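Local structure of metalloprotease stcE (Escherichia coli, 4DNY) at residues N29-V34 with N61-R66; S47-N52 with E77-R82; I68-G73 with G115-S120. The protein probably cleaves O-glycosylated proteins such as mucins, as a secreted zinc metalloprotease of the metzincin type linked to bacterial adhesion and immune evasion. One frame throughout, in Å; residues are numbered along the deposited sequence.

Contact 1 (N29-V34 with N61-R66); sequences NTVAEV and NGRWVR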
loop_
_atom_site.group_PDB
_atom_site.type_symbol
_atom_site.label_atom_id
_atom_site.label_comp_id
_atom_site.label_asym_id
_atom_site.label_seq_id
_atom_site.Cartn_x
_atom_site.Cartn_y
_atom_site.Cartn_z
ATOM N N ASN A 29 5.383 0.416 10.140
ATOM C CA ASN A 29 5.161 1.592 10.995
ATOM C C ASN A 29 6.422 2.075 11.674
ATOM O O ASN A 29 6.336 2.717 12.731
ATOM C CB ASN A 29 4.084 1.315 12.049
ATOM C CG ASN A 29 4.513 0.274 13.078
ATOM O OD1 ASN A 29 5.501 -0.403 12.889
ATOM N ND2 ASN A 29 3.742 0.122 14.163
ATOM N N THR A 30 7.562 1.810 11.050
ATOM C CA THR A 30 8.841 2.320 11.591
ATOM C C THR A 30 9.560 3.075 10.502
ATOM O O THR A 30 9.264 2.889 9.317
ATOM C CB THR A 30 9.742 1.138 12.051
ATOM O OG1 THR A 30 9.943 0.265 10.938
ATOM C CG2 THR A 30 9.109 0.407 13.217
ATOM N N VAL A 31 10.535 3.919 10.895
ATOM C CA VAL A 31 11.230 4.795 9.932
ATOM C C VAL A 31 11.952 4.004 8.860
ATOM O O VAL A 31 11.800 4.281 7.667
ATOM C CB VAL A 31 12.174 5.780 10.628
ATOM C CG1 VAL A 31 12.948 6.573 9.533
ATOM C CG2 VAL A 31 11.382 6.708 11.538
ATOM N N ALA A 32 12.716 2.988 9.277
ATOM C CA ALA A 32 13.556 2.209 8.337
ATOM C C ALA A 32 12.667 1.537 7.298
ATOM O O ALA A 32 13.032 1.472 6.113
ATOM C CB ALA A 32 14.367 1.181 9.063
ATOM N N GLU A 33 11.510 1.028 7.703
ATOM C CA GLU A 33 10.622 0.329 6.733
ATOM C C GLU A 33 9.891 1.312 5.831
ATOM O O GLU A 33 9.716 1.047 4.630
ATOM C CB GLU A 33 9.642 -0.614 7.448
ATOM C CG GLU A 33 10.376 -1.864 8.037
ATOM C CD GLU A 33 9.472 -3.114 8.173
ATOM O OE1 GLU A 33 8.285 -2.994 8.579
ATOM O OE2 GLU A 33 9.965 -4.238 7.865
ATOM N N VAL A 34 9.459 2.428 6.374
ATOM C CA VAL A 34 8.811 3.447 5.560
ATOM C C VAL A 34 9.768 3.990 4.498
ATOM O O VAL A 34 9.371 4.252 3.356
ATOM C CB VAL A 34 8.159 4.545 6.418
ATOM C CG1 VAL A 34 7.742 5.769 5.579
ATOM C CG2 VAL A 34 6.949 3.950 7.138
ATOM N N ASN A 61 4.232 11.830 11.324
ATOM C CA ASN A 61 5.249 12.853 11.412
ATOM C C ASN A 61 6.586 12.203 11.835
ATOM O O ASN A 61 6.642 11.380 12.744
ATOM C CB ASN A 61 4.815 13.930 12.374
ATOM C CG ASN A 61 3.673 14.803 11.840
ATOM O OD1 ASN A 61 3.527 14.926 10.605
ATOM N ND2 ASN A 61 2.909 15.406 12.734
ATOM N N GLY A 62 7.621 12.531 11.068
ATOM C CA GLY A 62 8.936 11.952 11.286
ATOM C C GLY A 62 9.114 10.581 10.658
ATOM O O GLY A 62 10.167 9.949 10.871
ATOM N N ARG A 63 8.098 10.108 9.964
ATOM C CA ARG A 63 8.075 8.738 9.433
ATOM C C ARG A 63 7.288 8.718 8.147
ATOM O O ARG A 63 6.167 8.175 8.085
ATOM C CB ARG A 63 7.440 7.827 10.476
ATOM C CG ARG A 63 7.560 6.338 10.152
ATOM C CD ARG A 63 6.314 5.572 10.595
ATOM N NE ARG A 63 6.058 5.773 12.007
ATOM C CZ ARG A 63 4.905 5.540 12.619
ATOM N NH1 ARG A 63 4.804 5.738 13.921
ATOM N NH2 ARG A 63 3.843 5.106 11.962
ATOM N N TRP A 64 7.877 9.331 7.124
ATOM C CA TRP A 64 7.188 9.706 5.879
ATOM C C TRP A 64 8.102 9.634 4.694
ATOM O O TRP A 64 9.302 9.858 4.833
ATOM C CB TRP A 64 6.636 11.136 6.024
ATOM C CG TRP A 64 6.206 11.860 4.805
ATOM C CD1 TRP A 64 4.932 11.869 4.249
ATOM C CD2 TRP A 64 7.028 12.679 3.945
ATOM N NE1 TRP A 64 4.950 12.607 3.080
ATOM C CE2 TRP A 64 6.202 13.151 2.895
ATOM C CE3 TRP A 64 8.369 13.050 3.976
ATOM C CZ2 TRP A 64 6.666 13.955 1.913
ATOM C CZ3 TRP A 64 8.855 13.858 2.982
ATOM C CH2 TRP A 64 8.022 14.317 1.949
ATOM N N VAL A 65 7.556 9.271 3.543
ATOM C CA VAL A 65 8.224 9.524 2.290
ATOM C C VAL A 65 7.237 10.097 1.308
ATOM O O VAL A 65 6.033 9.862 1.460
ATOM C CB VAL A 65 8.771 8.214 1.624
ATOM C CG1 VAL A 65 10.021 7.755 2.430
ATOM C CG2 VAL A 65 7.680 7.127 1.499
ATOM N N ARG A 66 7.739 10.826 0.327
ATOM C CA ARG A 66 6.880 11.491 -0.660
ATOM C C ARG A 66 6.150 10.566 -1.594
ATOM O O ARG A 66 4.985 10.772 -1.817
ATOM C CB ARG A 66 7.711 12.478 -1.459
ATOM C CG ARG A 66 6.844 13.413 -2.240
ATOM C CD ARG A 66 7.682 14.310 -3.091
ATOM N NE ARG A 66 8.075 13.549 -4.284
ATOM C CZ ARG A 66 8.943 13.924 -5.215
ATOM N NH1 ARG A 66 9.567 15.103 -5.133
ATOM N NH2 ARG A 66 9.183 13.102 -6.241
#
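In this beta-sandwich the loop that carries the chain from strand 54-60 to strand 67-69 meets the start of helix 31-35, with Arg63 laid across Asn29, Val31 and Val34. Thr30 holds the N-cap position, a place that suits threonine, and the first helical turn is closed by the bond from Val34 N to Thr30 O (3.0 Å).

Arg63 spans the interface because its long chain offers apolar carbons first and a flat charged group at the end. Its CG stands anti to the backbone N (chi1 -170°) and comes to 3.8 Å from Thr30 C. Val34 crosses this chain at about a right angle, its CG2 resting 3.9 Å from Arg63 CD. The chain bends at chi2 and chi3, and the guanidinium lies with one face against Asn29 O, which sits 3.1 Å above its plane, over its centre. Although Asn29 O is 3.2 Å from Arg63 NE, the angle is too poor for a hydrogen bond; the contact is face-on and may gain from the attraction of a carbonyl dipole for positive charge. Arg63 NH2 instead donates to His58 O, which ties the loop back to strand 54-60.

Beta-branched valines give the helix compact contact points. Val31 CG2 touches Gly62 O at 3.5 Å, and Val34 CG1 lies 3.8 Å from Arg63 O. In return Val65 CG1 reaches Val34 O at 3.7 Å. Gly62 turns with a positive phi (82°), which a residue without a side chain adopts easily.

Val34 also packs on Ile28 of strand 25-28, while on the loop's side Trp64 NE1 bonds to Ser90 O and the backbone of Arg66 pairs with Thr92 of strand 91-95.

Contact 2 (S47-N52 with E77-R82); sequences SHLTNN and EGKMVR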
loop_
_atom_site.group_PDB
_atom_site.type_symbol
_atom_site.label_atom_id
_atom_site.label_comp_id
_atom_site.label_asym_id
_atom_site.label_seq_id
_atom_site.Cartn_x
_atom_site.Cartn_y
_atom_site.Cartn_z
ATOM N N SER A 47 7.794 -8.122 -1.137
ATOM C CA SER A 47 8.423 -9.156 -0.266
ATOM C C SER A 47 7.492 -9.496 0.923
ATOM O O SER A 47 7.288 -10.640 1.244
ATOM C CB SER A 47 9.815 -8.709 0.233
ATOM O OG SER A 47 9.660 -7.530 1.002
ATOM N N HIS A 48 6.927 -8.467 1.544
ATOM C CA HIS A 48 6.008 -8.692 2.670
ATOM C C HIS A 48 4.707 -9.366 2.302
ATOM O O HIS A 48 4.164 -10.172 3.074
ATOM C CB HIS A 48 5.772 -7.356 3.434
ATOM C CG HIS A 48 6.972 -6.919 4.207
ATOM N ND1 HIS A 48 7.621 -7.752 5.104
ATOM C CD2 HIS A 48 7.639 -5.750 4.205
ATOM C CE1 HIS A 48 8.654 -7.100 5.612
ATOM N NE2 HIS A 48 8.671 -5.880 5.097
ATOM N N LEU A 49 4.270 -9.188 1.051
ATOM C CA LEU A 49 3.074 -9.844 0.574
ATOM C C LEU A 49 3.247 -11.310 0.203
ATOM O O LEU A 49 2.282 -12.030 0.015
ATOM C CB LEU A 49 2.463 -9.057 -0.605
ATOM C CG LEU A 49 1.779 -7.710 -0.266
ATOM C CD1 LEU A 49 1.334 -6.973 -1.511
ATOM C CD2 LEU A 49 0.576 -7.979 0.695
ATOM N N THR A 50 4.499 -11.758 0.132
ATOM C CA THR A 50 4.717 -13.180 -0.146
ATOM C C THR A 50 4.227 -14.048 1.014
ATOM O O THR A 50 3.812 -15.195 0.794
ATOM C CB THR A 50 6.200 -13.472 -0.543
ATOM O OG1 THR A 50 7.047 -13.114 0.518
ATOM C CG2 THR A 50 6.586 -12.692 -1.774
ATOM N N ASN A 51 4.316 -13.533 2.234
ATOM C CA ASN A 51 3.868 -14.284 3.437
ATOM C C ASN A 51 2.682 -13.682 4.194
ATOM O O ASN A 51 2.310 -14.174 5.277
ATOM C CB ASN A 51 5.046 -14.498 4.391
ATOM C CG ASN A 51 6.125 -15.369 3.774
ATOM O OD1 ASN A 51 7.262 -14.921 3.665
ATOM N ND2 ASN A 51 5.766 -16.589 3.328
ATOM N N ASN A 52 2.091 -12.617 3.631
ATOM C CA ASN A 52 0.947 -11.936 4.222
ATOM C C ASN A 52 -0.124 -11.628 3.211
ATOM O O ASN A 52 0.196 -11.256 2.081
ATOM C CB ASN A 52 1.398 -10.610 4.854
ATOM C CG ASN A 52 2.313 -10.835 6.060
ATOM O OD1 ASN A 52 1.824 -11.076 7.151
ATOM N ND2 ASN A 52 3.628 -10.760 5.863
ATOM N N GLU A 77 -1.740 -11.646 -6.684
ATOM C CA GLU A 77 -3.136 -11.944 -6.878
ATOM C C GLU A 77 -3.904 -12.045 -5.559
ATOM O O GLU A 77 -3.561 -12.844 -4.677
ATOM C CB GLU A 77 -3.267 -13.227 -7.669
ATOM C CG GLU A 77 -4.516 -13.436 -8.332
ATOM C CD GLU A 77 -4.953 -12.320 -9.284
ATOM O OE1 GLU A 77 -4.101 -11.593 -9.920
ATOM O OE2 GLU A 77 -6.142 -12.174 -9.260
ATOM N N GLY A 78 -4.942 -11.225 -5.444
ATOM C CA GLY A 78 -5.806 -11.165 -4.269
ATOM C C GLY A 78 -5.222 -10.465 -3.051
ATOM O O GLY A 78 -5.903 -10.364 -2.001
ATOM N N LYS A 79 -3.996 -10.010 -3.157
ATOM C CA LYS A 79 -3.336 -9.329 -2.053
ATOM C C LYS A 79 -3.897 -7.922 -1.875
ATOM O O LYS A 79 -4.375 -7.292 -2.800
ATOM C CB LYS A 79 -1.818 -9.255 -2.288
ATOM C CG LYS A 79 -1.152 -10.596 -2.365
ATOM C CD LYS A 79 -1.266 -11.385 -1.085
ATOM C CE LYS A 79 -0.525 -12.739 -1.143
ATOM N NZ LYS A 79 -0.278 -13.352 0.143
ATOM N N MET A 80 -3.708 -7.379 -0.649
ATOM C CA MET A 80 -4.247 -6.059 -0.285
ATOM C C MET A 80 -3.202 -5.182 0.381
ATOM O O MET A 80 -2.308 -5.675 1.060
ATOM C CB MET A 80 -5.501 -6.202 0.584
ATOM C CG MET A 80 -6.627 -6.821 -0.160
ATOM S SD MET A 80 -8.063 -7.122 0.899
ATOM C CE MET A 80 -8.562 -5.455 1.475
ATOM N N VAL A 81 -3.366 -3.881 0.204
ATOM C CA VAL A 81 -2.518 -2.881 0.871
ATOM C C VAL A 81 -3.408 -1.791 1.438
ATOM O O VAL A 81 -4.241 -1.230 0.712
ATOM C CB VAL A 81 -1.448 -2.244 -0.079
ATOM C CG1 VAL A 81 -0.579 -1.246 0.699
ATOM C CG2 VAL A 81 -0.578 -3.377 -0.656
ATOM N N ARG A 82 -3.238 -1.495 2.711
ATOM C CA ARG A 82 -3.941 -0.402 3.380
ATOM C C ARG A 82 -2.948 0.667 3.770
ATOM O O ARG A 82 -1.824 0.359 4.187
ATOM C CB ARG A 82 -4.676 -0.919 4.645
ATOM C CG ARG A 82 -5.492 0.182 5.310
ATOM C CD ARG A 82 -6.247 -0.319 6.495
ATOM N NE ARG A 82 -7.300 -1.288 6.113
ATOM C CZ ARG A 82 -7.391 -2.530 6.549
ATOM N NH1 ARG A 82 -6.448 -3.013 7.394
ATOM N NH2 ARG A 82 -8.403 -3.340 6.206
#
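Lys79 CB rests against both methyls of Leu49, CD1 and CD2, each 4.0 Å away, and from there the lysine and leucine chains slide past each other in opposite directions. The chain bends at chi2 (-63°), which turns CD toward the other backbone, where it lies 3.5 Å from Asn52 O. CE comes to 3.1 Å from Leu49 O, and NZ ends the chain by donating to both carbonyls. Its bond to Leu49 O (2.9 Å) is nearly straight at the acceptor, with a C=O...N angle of 165°. The bond to Asn52 O is equally short at 2.9 Å, but there NZ stands above the carbonyl plane, 63° out of it.

These carbonyls lie where helix 43-49 gives way to the chain leading to strand 54-60, and the lysine comes from the residue just before strand 80-86, the neighbour of 54-60 in the five-stranded sheet. A flexible chain with an ammonium tip suits this place: carbonyls around the end of a helix should attract positive charge. The turn is held in shape by Asn52 ND2, which bonds to His48 O within its own amide plane. Leucine, for its part, fills the buried side: Leu49 CD2 lies 3.7 Å from Met80 O, and Leu49 CD1 meets Val81 CG2 at 4.2 Å.

Contact 3 (I68-G73 with G115-S120); sequences IYLPQG and GQWFRS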
loop_
_atom_site.group_PDB
_atom_site.type_symbol
_atom_site.label_atom_id
_atom_site.label_comp_id
_atom_site.label_asym_id
_atom_site.label_seq_id
_atom_site.Cartn_x
_atom_site.Cartn_y
_atom_site.Cartn_z
ATOM N N ILE A 68 5.222 6.661 -2.949
ATOM C CA ILE A 68 5.105 5.270 -2.615
ATOM C C ILE A 68 4.557 4.494 -3.801
ATOM O O ILE A 68 3.490 4.794 -4.318
ATOM C CB ILE A 68 4.114 5.087 -1.453
ATOM C CG1 ILE A 68 4.658 5.900 -0.223
ATOM C CG2 ILE A 68 3.920 3.592 -1.123
ATOM C CD1 ILE A 68 3.627 6.145 0.856
ATOM N N TYR A 69 5.257 3.412 -4.164
ATOM C CA TYR A 69 4.896 2.652 -5.351
ATOM C C TYR A 69 4.353 1.276 -4.999
ATOM O O TYR A 69 5.025 0.498 -4.304
ATOM C CB TYR A 69 6.119 2.477 -6.252
ATOM C CG TYR A 69 6.616 3.797 -6.830
ATOM C CD1 TYR A 69 6.164 4.263 -8.037
ATOM C CD2 TYR A 69 7.535 4.577 -6.110
ATOM C CE1 TYR A 69 6.653 5.452 -8.568
ATOM C CE2 TYR A 69 8.013 5.776 -6.630
ATOM C CZ TYR A 69 7.526 6.204 -7.858
ATOM O OH TYR A 69 7.991 7.411 -8.394
ATOM N N LEU A 70 3.160 0.935 -5.500
ATOM C CA LEU A 70 2.694 -0.425 -5.316
ATOM C C LEU A 70 3.364 -1.356 -6.360
ATOM O O LEU A 70 3.546 -0.967 -7.490
ATOM C CB LEU A 70 1.166 -0.455 -5.414
ATOM C CG LEU A 70 0.373 0.336 -4.392
ATOM C CD1 LEU A 70 -1.099 -0.147 -4.420
ATOM C CD2 LEU A 70 0.891 0.122 -2.956
ATOM N N PRO A 71 3.773 -2.552 -5.933
ATOM C CA PRO A 71 4.435 -3.483 -6.863
ATOM C C PRO A 71 3.490 -4.088 -7.898
ATOM O O PRO A 71 2.257 -4.079 -7.712
ATOM C CB PRO A 71 4.982 -4.526 -5.924
ATOM C CG PRO A 71 3.978 -4.570 -4.743
ATOM C CD PRO A 71 3.590 -3.141 -4.590
ATOM N N GLN A 72 4.059 -4.682 -8.962
ATOM C CA GLN A 72 3.310 -5.448 -9.917
ATOM C C GLN A 72 3.898 -6.848 -9.975
ATOM O O GLN A 72 5.084 -7.028 -9.760
ATOM C CB GLN A 72 3.392 -4.822 -11.308
ATOM C CG GLN A 72 2.752 -3.464 -11.442
ATOM C CD GLN A 72 1.223 -3.517 -11.451
ATOM O OE1 GLN A 72 0.636 -4.423 -12.041
ATOM N NE2 GLN A 72 0.601 -2.499 -10.901
ATOM N N GLY A 73 3.058 -7.832 -10.291
ATOM C CA GLY A 73 3.531 -9.194 -10.510
ATOM C C GLY A 73 2.479 -10.207 -10.219
ATOM O O GLY A 73 1.522 -9.965 -9.465
ATOM N N GLY A 115 -4.120 -9.035 -12.130
ATOM C CA GLY A 115 -3.003 -8.258 -12.671
ATOM C C GLY A 115 -3.118 -6.750 -12.545
ATOM O O GLY A 115 -2.309 -6.001 -13.106
ATOM N N GLN A 116 -4.123 -6.248 -11.816
ATOM C CA GLN A 116 -4.338 -4.810 -11.663
ATOM C C GLN A 116 -4.745 -4.463 -10.212
ATOM O O GLN A 116 -5.588 -5.110 -9.634
ATOM C CB GLN A 116 -5.424 -4.341 -12.619
ATOM C CG GLN A 116 -5.633 -2.814 -12.681
ATOM C CD GLN A 116 -6.697 -2.418 -13.669
ATOM O OE1 GLN A 116 -6.541 -2.556 -14.873
ATOM N NE2 GLN A 116 -7.838 -1.963 -13.139
ATOM N N TRP A 117 -4.201 -3.349 -9.689
ATOM C CA TRP A 117 -4.636 -2.818 -8.435
ATOM C C TRP A 117 -5.964 -2.076 -8.581
ATOM O O TRP A 117 -6.143 -1.270 -9.535
ATOM C CB TRP A 117 -3.617 -1.814 -7.854
ATOM C CG TRP A 117 -2.377 -2.458 -7.328
ATOM C CD1 TRP A 117 -1.176 -2.478 -7.929
ATOM C CD2 TRP A 117 -2.266 -3.242 -6.135
ATOM N NE1 TRP A 117 -0.279 -3.204 -7.163
ATOM C CE2 TRP A 117 -0.933 -3.666 -6.038
ATOM C CE3 TRP A 117 -3.179 -3.616 -5.096
ATOM C CZ2 TRP A 117 -0.492 -4.484 -4.993
ATOM C CZ3 TRP A 117 -2.751 -4.393 -4.061
ATOM C CH2 TRP A 117 -1.386 -4.812 -4.007
ATOM N N PHE A 118 -6.901 -2.331 -7.669
ATOM C CA PHE A 118 -8.141 -1.608 -7.537
ATOM C C PHE A 118 -8.123 -0.848 -6.210
ATOM O O PHE A 118 -7.842 -1.432 -5.184
ATOM C CB PHE A 118 -9.329 -2.562 -7.576
ATOM C CG PHE A 118 -9.523 -3.180 -8.910
ATOM C CD1 PHE A 118 -10.406 -2.628 -9.812
ATOM C CD2 PHE A 118 -8.806 -4.295 -9.276
ATOM C CE1 PHE A 118 -10.550 -3.187 -11.080
ATOM C CE2 PHE A 118 -8.938 -4.827 -10.572
ATOM C CZ PHE A 118 -9.819 -4.273 -11.431
ATOM N N ARG A 119 -8.444 0.430 -6.243
ATOM C CA ARG A 119 -8.572 1.254 -5.062
ATOM C C ARG A 119 -10.028 1.328 -4.619
ATOM O O ARG A 119 -10.925 1.645 -5.387
ATOM C CB ARG A 119 -8.003 2.664 -5.327
ATOM C CG ARG A 119 -7.918 3.501 -4.065
ATOM C CD ARG A 119 -7.281 4.874 -4.339
ATOM N NE ARG A 119 -8.121 5.771 -5.080
ATOM C CZ ARG A 119 -9.148 6.417 -4.501
ATOM N NH1 ARG A 119 -9.411 6.235 -3.193
ATOM N NH2 ARG A 119 -9.891 7.239 -5.195
ATOM N N SER A 120 -10.262 1.035 -3.352
ATOM C CA SER A 120 -11.589 1.146 -2.749
ATOM C C SER A 120 -12.107 2.552 -2.862
ATOM O O SER A 120 -11.458 3.497 -2.462
ATOM C CB SER A 120 -11.518 0.714 -1.302
ATOM O OG SER A 120 -12.808 0.787 -0.704
HETATM O O HOH W 1 -2.152 -1.908 -11.417
#
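Trp117 and the segment from Leu70 to Gln72 meet across the interior of the beta-sandwich: the tryptophan stands on strand 116-119, an outermost strand of the five-stranded sheet, and the partners follow strand 67-69 of the three-stranded one.

The direct polar link is a hydrogen bond from the indole NE1 to Pro71 O, 2.7 Å long and close to linear (165° at the hydrogen). The oxygen lies near the ring plane and the donor comes nearly along the C=O axis; the bond helps fix the orientation of the indole. Tryptophan suits the site because it brings a large apolar surface together with one N-H that can be satisfied in a buried place.

Among the apolar contacts, Leu70 CD1 makes a CH-pi contact over the face, 3.8 Å from the centroid of the five-membered ring and 14° off its normal; leucine, branched and wholly apolar, presents a methyl to the ring. Leu70 CB lies on the same face toward the NE1 side, 3.6 Å from Trp117 NE1. Pro71 CD approaches Trp117 CZ2 to 4.3 Å. Tyr112 meets the indole edge-to-face.

The amide of Gln72 approaches the indole edge, its plane 89° from that of the ring, with NE2 3.5 Å from Trp117 CD1. Glutamine's amide can both accept, at OE1 from Tyr112 OH, and donate to water. The remaining link is through that water: one molecule accepts from Gln72 NE2 at 2.9 Å and from the backbone N of Trp117 at 3.0 Å.

How the contacts relate
Contacts 2 and 3 are neighbours, their centres about 10 Å apart, and meet through Val81, which packs on side chains of both. Val81 touches Leu49 in contact 2, and also puts CG2 at 3.7 Å from Trp117 CH2 and CG1 at 4.2 Å from Leu70 CD2 in contact 3. Contact 1 lies apart at the surface, with its centre about 19 Å from that of contact 2 and about 20 Å from that of contact 3, on the opposite side of the chain's centre from the latter. Its touch with contact 2 is Glu33 OE2 against His48 NE2 at 3.5 Å, between successive helices; to contact 3 it connects through sequence, since 61-66 runs almost directly into 68-73.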